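Local coordinates for protein MJ1225 (PDB 3KH5) that binds AMP and ADP through its four CBS domains and is probably an archaeal counterpart of the gamma subunit of AMP-activated protein kinase, at residues Phe179-Val184 with Ile254-Val259; Ala236-Lys241 with Arg265-Ile270. All blocks are in the same frame, centred on the assembly; numbering follows the deposited sequence.

Contact 1. Residues Phe179-Val184 with Ile254-Val259; sequences FRRLPV and IGALPV. With ADP (adenosine-5'-diphosphate), chain E; AMP (adenosine monophosphate), chain C.
G255 lies against one face of the R181 guanidinium, with its CA 3.6 Å from R181 NH2. A CB on G255 would collide with this group. R180 NE sits over the opposite face of the R181 guanidinium, so that group is sandwiched. R181 NE and NH2 both hydrogen-bond ADP O1B, NH2 at 2.7 Å. R181 NH1 gives a hydrogen bond to AMP O3P at 2.6 Å. One arginine thus links two nucleotides, whose negative charge probably offsets the crowding of R180 and R181. R181 gets there with CG nearly eclipsing its backbone N (chi1 1°) and a bend at chi2. Next, A256 sets its CB against R181 CG. A256 O accepts a hydrogen bond from AMP N6 at 2.9 Å. R181 O accepts one from ADP N6 at 3.2 Å, one strand serving each adenine. F179 lies flat on the ADP adenine, its ring centre over C5. An alanine here would take that ring away and is likely to leave this face of the base poorly held. Further along, P258 meets P183, CG to CG at 4.3 Å. The two segments belong to the third and fourth CBS repeats. Matching prolines and matching adenine-binding carbonyls are what the near-twofold pairing of CBS domains in a Bateman module gives, with a nucleotide site on each side.

Contact 2. Residues Ala236-Lys241 with Arg265-Ile270; sequences AKEGDK and RIKGII. With ADP (adenosine-5'-diphosphate), chain E.
The E238 carboxylate meets K267 at one end: OE1 of E238 is 2.9 Å from K267 NZ, which makes a salt bridge. The side chains cross at about a right angle. A second carboxylate, that of D240, takes the backbone N of K237 on OD2 at 2.7 Å, from above its plane and 53° out of it. The third flat group is the ADP adenine. I269 CG2 lies on one face, 3.8 Å from ADP C4, opposite the face taken by F179. The frame is the hairpin of the fourth CBS repeat, with the loop that leads into helix 242-252 packed beside it.

That loop holds a type II beta turn from K237 to D240. The bond from D240 N back to K237 O ties the same two residues a second time. G239 takes the positive phi of the turn (101°), where a side chain would jam against the carbonyl before it. On the strand, K267 and G268 both face V259 and form a classic beta bulge.

E238 and K267 are exposed, so their bridge lies at the surface. E238 runs extended beyond CG, whereas K267 turns back at successive bonds, starting at chi2 (-56°), to bring NZ to it. K237 carries a separate bridge to E262. Toward the interior, A236 and I270 are buried, with I245 of helix 242-252 beside A236 and I150 touching both. There the closest approach is A236 CB to I270 CG2, at 4.3 Å.

In the fold
Contact 1 is buried, its centre about 10 Å from that of the chain, and joins two CBS repeats. Contact 2 lies within the fourth repeat, part buried and part at the surface, about 21 Å from the chain centre. They share one hairpin: strand 256-260 belongs to contact 1 and strand 266-271 to contact 2. V259 ties them, since its O and N make probable hydrogen bonds to K267 N and G268 O. Both also touch the same ADP. Contact 1 grips its phosphate and one base face, while contact 2 adds an isoleucine. Charge in contact 1 is spent on phosphates in the interior. In contact 2 it forms a salt bridge between two side chains at the surface.

Contact 1. Residues Phe179-Val184 with Ile254-Val259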
# COMPACT_ATOMS: atom_id res chain seq x y z
N PHE A 179 -3.87 -4.25 6.03
CA PHE A 179 -4.70 -3.36 5.21
C PHE A 179 -4.11 -1.96 5.12
O PHE A 179 -3.97 -1.28 6.14
CB PHE A 179 -6.13 -3.24 5.75
CG PHE A 179 -6.85 -4.55 5.91
CD1 PHE A 179 -6.72 -5.56 4.97
CD2 PHE A 179 -7.69 -4.76 7.00
CE1 PHE A 179 -7.39 -6.78 5.12
CE2 PHE A 179 -8.37 -5.96 7.15
CZ PHE A 179 -8.22 -6.97 6.21
N ARG A 180 -3.79 -1.53 3.90
CA ARG A 180 -3.28 -0.17 3.65
C ARG A 180 -4.34 0.91 3.81
O ARG A 180 -4.01 2.06 4.10
CB ARG A 180 -2.70 -0.06 2.24
CG ARG A 180 -1.42 -0.86 2.01
CD ARG A 180 -1.14 -1.03 0.52
NE ARG A 180 -1.13 0.24 -0.21
CZ ARG A 180 -0.85 0.35 -1.51
NH1 ARG A 180 -0.55 -0.73 -2.23
NH2 ARG A 180 -0.87 1.54 -2.09
N ARG A 181 -5.61 0.56 3.58
CA ARG A 181 -6.68 1.56 3.62
C ARG A 181 -7.80 1.18 4.60
O ARG A 181 -8.38 0.08 4.55
CB ARG A 181 -7.25 1.87 2.22
CG ARG A 181 -6.60 1.07 1.07
CD ARG A 181 -5.59 1.75 0.13
NE ARG A 181 -5.32 0.64 -0.77
CZ ARG A 181 -4.56 0.60 -1.88
NH1 ARG A 181 -3.88 1.68 -2.37
NH2 ARG A 181 -4.49 -0.59 -2.52
N LEU A 182 -8.09 2.11 5.51
CA LEU A 182 -9.15 1.95 6.48
C LEU A 182 -10.20 3.04 6.28
O LEU A 182 -9.86 4.23 6.24
CB LEU A 182 -8.59 2.02 7.91
CG LEU A 182 -7.49 1.02 8.32
CD1 LEU A 182 -7.03 1.29 9.75
CD2 LEU A 182 -7.94 -0.43 8.18
N PRO A 183 -11.47 2.64 6.12
CA PRO A 183 -12.53 3.63 6.17
C PRO A 183 -12.60 4.24 7.57
O PRO A 183 -12.36 3.53 8.56
CB PRO A 183 -13.80 2.82 5.89
CG PRO A 183 -13.32 1.57 5.22
CD PRO A 183 -11.98 1.29 5.81
N VAL A 184 -12.87 5.54 7.66
CA VAL A 184 -13.04 6.18 8.96
C VAL A 184 -14.55 6.31 9.19
O VAL A 184 -15.27 6.84 8.34
CB VAL A 184 -12.31 7.54 9.07
CG1 VAL A 184 -12.32 8.06 10.50
CG2 VAL A 184 -10.87 7.43 8.56
N ILE A 254 -6.35 4.43 -7.45
CA ILE A 254 -6.95 4.21 -6.14
C ILE A 254 -7.14 2.70 -6.06
O ILE A 254 -7.43 2.06 -7.08
CB ILE A 254 -8.31 4.97 -6.02
CG1 ILE A 254 -8.05 6.47 -5.82
CG2 ILE A 254 -9.17 4.43 -4.87
CD1 ILE A 254 -9.25 7.35 -6.16
N GLY A 255 -6.95 2.11 -4.89
CA GLY A 255 -7.03 0.66 -4.77
C GLY A 255 -8.24 0.14 -4.03
O GLY A 255 -8.52 -1.05 -4.06
N ALA A 256 -8.96 1.04 -3.36
CA ALA A 256 -10.07 0.65 -2.49
C ALA A 256 -11.19 1.69 -2.43
O ALA A 256 -10.93 2.88 -2.24
CB ALA A 256 -9.55 0.35 -1.08
N LEU A 257 -12.43 1.22 -2.59
CA LEU A 257 -13.61 2.05 -2.35
C LEU A 257 -14.46 1.45 -1.23
O LEU A 257 -14.81 0.27 -1.29
CB LEU A 257 -14.45 2.21 -3.63
CG LEU A 257 -13.95 3.00 -4.84
CD1 LEU A 257 -12.72 2.36 -5.49
CD2 LEU A 257 -15.07 3.12 -5.88
N PRO A 258 -14.77 2.25 -0.19
CA PRO A 258 -15.76 1.86 0.81
C PRO A 258 -17.12 1.72 0.12
O PRO A 258 -17.45 2.52 -0.75
CB PRO A 258 -15.77 3.04 1.78
CG PRO A 258 -14.42 3.67 1.62
CD PRO A 258 -14.12 3.53 0.16
N VAL A 259 -17.87 0.68 0.48
CA VAL A 259 -19.21 0.48 -0.07
C VAL A 259 -20.21 1.03 0.94
O VAL A 259 -20.21 0.63 2.11
CB VAL A 259 -19.50 -1.01 -0.39
CG1 VAL A 259 -20.81 -1.17 -1.15
CG2 VAL A 259 -18.35 -1.62 -1.18
PB ADP E . -5.61 -2.89 0.82
O1B ADP E . -5.37 -2.14 -0.44
O2B ADP E . -6.43 -1.99 1.93
O3B ADP E . -4.26 -3.36 1.56
PA ADP E . -6.08 -5.54 -0.20
O1A ADP E . -6.25 -5.55 -1.68
O2A ADP E . -4.59 -5.91 0.30
O3A ADP E . -6.53 -4.16 0.51
O5' ADP E . -7.15 -6.49 0.50
C5' ADP E . -7.13 -7.92 0.43
C4' ADP E . -8.54 -8.39 0.88
O4' ADP E . -8.82 -7.77 2.18
C3' ADP E . -9.66 -7.94 -0.08
O3' ADP E . -10.68 -8.94 -0.12
C2' ADP E . -10.19 -6.66 0.56
O2' ADP E . -11.58 -6.45 0.25
C1' ADP E . -10.00 -6.92 2.06
N9 ADP E . -9.82 -5.62 2.80
C8 ADP E . -9.08 -4.56 2.43
N7 ADP E . -9.19 -3.60 3.35
C5 ADP E . -9.99 -4.02 4.31
C6 ADP E . -10.46 -3.46 5.49
N6 ADP E . -10.10 -2.23 5.86
N1 ADP E . -11.29 -4.19 6.26
C2 ADP E . -11.66 -5.42 5.90
N3 ADP E . -11.22 -5.98 4.78
C4 ADP E . -10.40 -5.31 3.96
P AMP C . -3.24 5.05 -1.74
O1P AMP C . -2.11 5.05 -2.69
O2P AMP C . -2.83 4.36 -0.34
O3P AMP C . -4.51 4.19 -2.28
O5' AMP C . -3.79 6.51 -1.37
C5' AMP C . -3.31 7.73 -1.99
C4' AMP C . -4.22 8.90 -1.62
O4' AMP C . -5.53 8.54 -2.14
C3' AMP C . -4.32 8.94 -0.09
O3' AMP C . -4.34 10.30 0.38
C2' AMP C . -5.67 8.27 0.19
O2' AMP C . -6.27 8.84 1.37
C1' AMP C . -6.48 8.63 -1.06
N9 AMP C . -7.58 7.66 -1.32
C8 AMP C . -7.49 6.33 -1.37
N7 AMP C . -8.68 5.80 -1.63
C5 AMP C . -9.54 6.80 -1.74
C6 AMP C . -10.90 6.87 -2.00
N6 AMP C . -11.60 5.75 -2.19
N1 AMP C . -11.50 8.08 -2.05
C2 AMP C . -10.80 9.20 -1.87
N3 AMP C . -9.50 9.17 -1.62
C4 AMP C . -8.85 7.99 -1.55

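Contact 2. Residues Ala236-Lys241 with Arg265-Ile270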
# COMPACT_ATOMS: atom_id res chain seq x y z
N ALA A 236 -18.35 3.08 -3.43
CA ALA A 236 -19.20 2.27 -4.30
C ALA A 236 -20.51 2.00 -3.56
O ALA A 236 -20.64 2.33 -2.38
CB ALA A 236 -18.50 0.97 -4.68
N LYS A 237 -21.49 1.43 -4.25
CA LYS A 237 -22.71 0.98 -3.60
C LYS A 237 -23.19 -0.30 -4.25
O LYS A 237 -22.89 -0.56 -5.42
CB LYS A 237 -23.81 2.07 -3.61
CG LYS A 237 -24.21 2.60 -4.99
CD LYS A 237 -25.51 3.41 -4.97
CE LYS A 237 -25.30 4.89 -4.65
NZ LYS A 237 -25.46 5.19 -3.18
N GLU A 238 -23.92 -1.12 -3.49
CA GLU A 238 -24.48 -2.36 -4.01
C GLU A 238 -25.27 -2.06 -5.27
O GLU A 238 -26.00 -1.06 -5.34
CB GLU A 238 -25.35 -3.05 -2.96
CG GLU A 238 -24.54 -3.81 -1.91
CD GLU A 238 -25.40 -4.51 -0.88
OE1 GLU A 238 -26.12 -3.82 -0.12
OE2 GLU A 238 -25.36 -5.76 -0.82
N GLY A 239 -25.10 -2.91 -6.28
CA GLY A 239 -25.74 -2.69 -7.57
C GLY A 239 -24.83 -2.10 -8.64
O GLY A 239 -25.13 -2.22 -9.83
N ASP A 240 -23.73 -1.47 -8.23
CA ASP A 240 -22.77 -0.88 -9.19
C ASP A 240 -22.13 -1.95 -10.06
O ASP A 240 -21.92 -3.07 -9.61
CB ASP A 240 -21.65 -0.12 -8.46
CG ASP A 240 -22.13 1.14 -7.78
OD1 ASP A 240 -23.26 1.60 -8.05
OD2 ASP A 240 -21.36 1.68 -6.96
N LYS A 241 -21.81 -1.58 -11.30
CA LYS A 241 -21.17 -2.51 -12.22
C LYS A 241 -19.70 -2.67 -11.88
O LYS A 241 -19.02 -1.69 -11.54
CB LYS A 241 -21.34 -2.04 -13.68
CG LYS A 241 -22.79 -1.97 -14.18
CD LYS A 241 -23.60 -3.21 -13.82
CE LYS A 241 -24.88 -3.36 -14.67
NZ LYS A 241 -25.59 -1.97 -14.85
N ARG A 265 -24.03 4.54 5.60
CA ARG A 265 -23.68 3.39 6.42
C ARG A 265 -22.82 2.46 5.58
O ARG A 265 -23.06 2.31 4.38
CB ARG A 265 -24.93 2.68 6.93
CG ARG A 265 -25.28 3.10 8.34
CD ARG A 265 -26.78 3.27 8.52
NE ARG A 265 -27.40 2.22 9.33
CZ ARG A 265 -27.13 1.97 10.61
NH1 ARG A 265 -26.21 2.67 11.26
NH2 ARG A 265 -27.77 0.99 11.23
N ILE A 266 -21.83 1.84 6.22
CA ILE A 266 -20.87 1.00 5.52
C ILE A 266 -21.43 -0.40 5.31
O ILE A 266 -21.81 -1.08 6.27
CB ILE A 266 -19.56 0.85 6.34
CG1 ILE A 266 -19.14 2.19 6.94
CG2 ILE A 266 -18.44 0.24 5.47
CD1 ILE A 266 -18.85 3.27 5.91
N LYS A 267 -21.44 -0.83 4.05
CA LYS A 267 -21.89 -2.17 3.70
C LYS A 267 -20.73 -3.11 3.41
O LYS A 267 -20.92 -4.33 3.29
CB LYS A 267 -22.83 -2.13 2.49
CG LYS A 267 -23.97 -1.11 2.58
CD LYS A 267 -24.85 -1.29 3.83
CE LYS A 267 -25.50 -2.67 3.92
NZ LYS A 267 -26.16 -3.12 2.65
N GLY A 268 -19.54 -2.55 3.27
CA GLY A 268 -18.38 -3.33 2.87
C GLY A 268 -17.28 -2.46 2.30
O GLY A 268 -17.28 -1.24 2.47
N ILE A 269 -16.33 -3.11 1.63
CA ILE A 269 -15.23 -2.42 0.97
C ILE A 269 -14.90 -3.32 -0.22
O ILE A 269 -15.09 -4.53 -0.15
CB ILE A 269 -14.02 -2.21 1.93
CG1 ILE A 269 -12.93 -1.33 1.29
CG2 ILE A 269 -13.46 -3.55 2.45
CD1 ILE A 269 -11.86 -0.83 2.26
N ILE A 270 -14.44 -2.72 -1.31
CA ILE A 270 -14.01 -3.48 -2.47
C ILE A 270 -12.66 -2.94 -2.93
O ILE A 270 -12.46 -1.73 -2.98
CB ILE A 270 -15.08 -3.48 -3.59
CG1 ILE A 270 -14.61 -4.31 -4.80
CG2 ILE A 270 -15.48 -2.04 -3.98
CD1 ILE A 270 -15.73 -4.81 -5.69
PB ADP E . -5.61 -2.89 0.82
O1B ADP E . -5.37 -2.14 -0.44
O2B ADP E . -6.43 -1.99 1.93
O3B ADP E . -4.26 -3.36 1.56
PA ADP E . -6.08 -5.54 -0.20
O1A ADP E . -6.25 -5.55 -1.68
O2A ADP E . -4.59 -5.91 0.30
O3A ADP E . -6.53 -4.16 0.51
O5' ADP E . -7.15 -6.49 0.50
C5' ADP E . -7.13 -7.92 0.43
C4' ADP E . -8.54 -8.39 0.88
O4' ADP E . -8.82 -7.77 2.18
C3' ADP E . -9.66 -7.94 -0.08
O3' ADP E . -10.68 -8.94 -0.12
C2' ADP E . -10.19 -6.66 0.56
O2' ADP E . -11.58 -6.45 0.25
C1' ADP E . -10.00 -6.92 2.06
N9 ADP E . -9.82 -5.62 2.80
C8 ADP E . -9.08 -4.56 2.43
N7 ADP E . -9.19 -3.60 3.35
C5 ADP E . -9.99 -4.02 4.31
C6 ADP E . -10.46 -3.46 5.49
N6 ADP E . -10.10 -2.23 5.86
N1 ADP E . -11.29 -4.19 6.26
C2 ADP E . -11.66 -5.42 5.90
N3 ADP E . -11.22 -5.98 4.78
C4 ADP E . -10.40 -5.31 3.96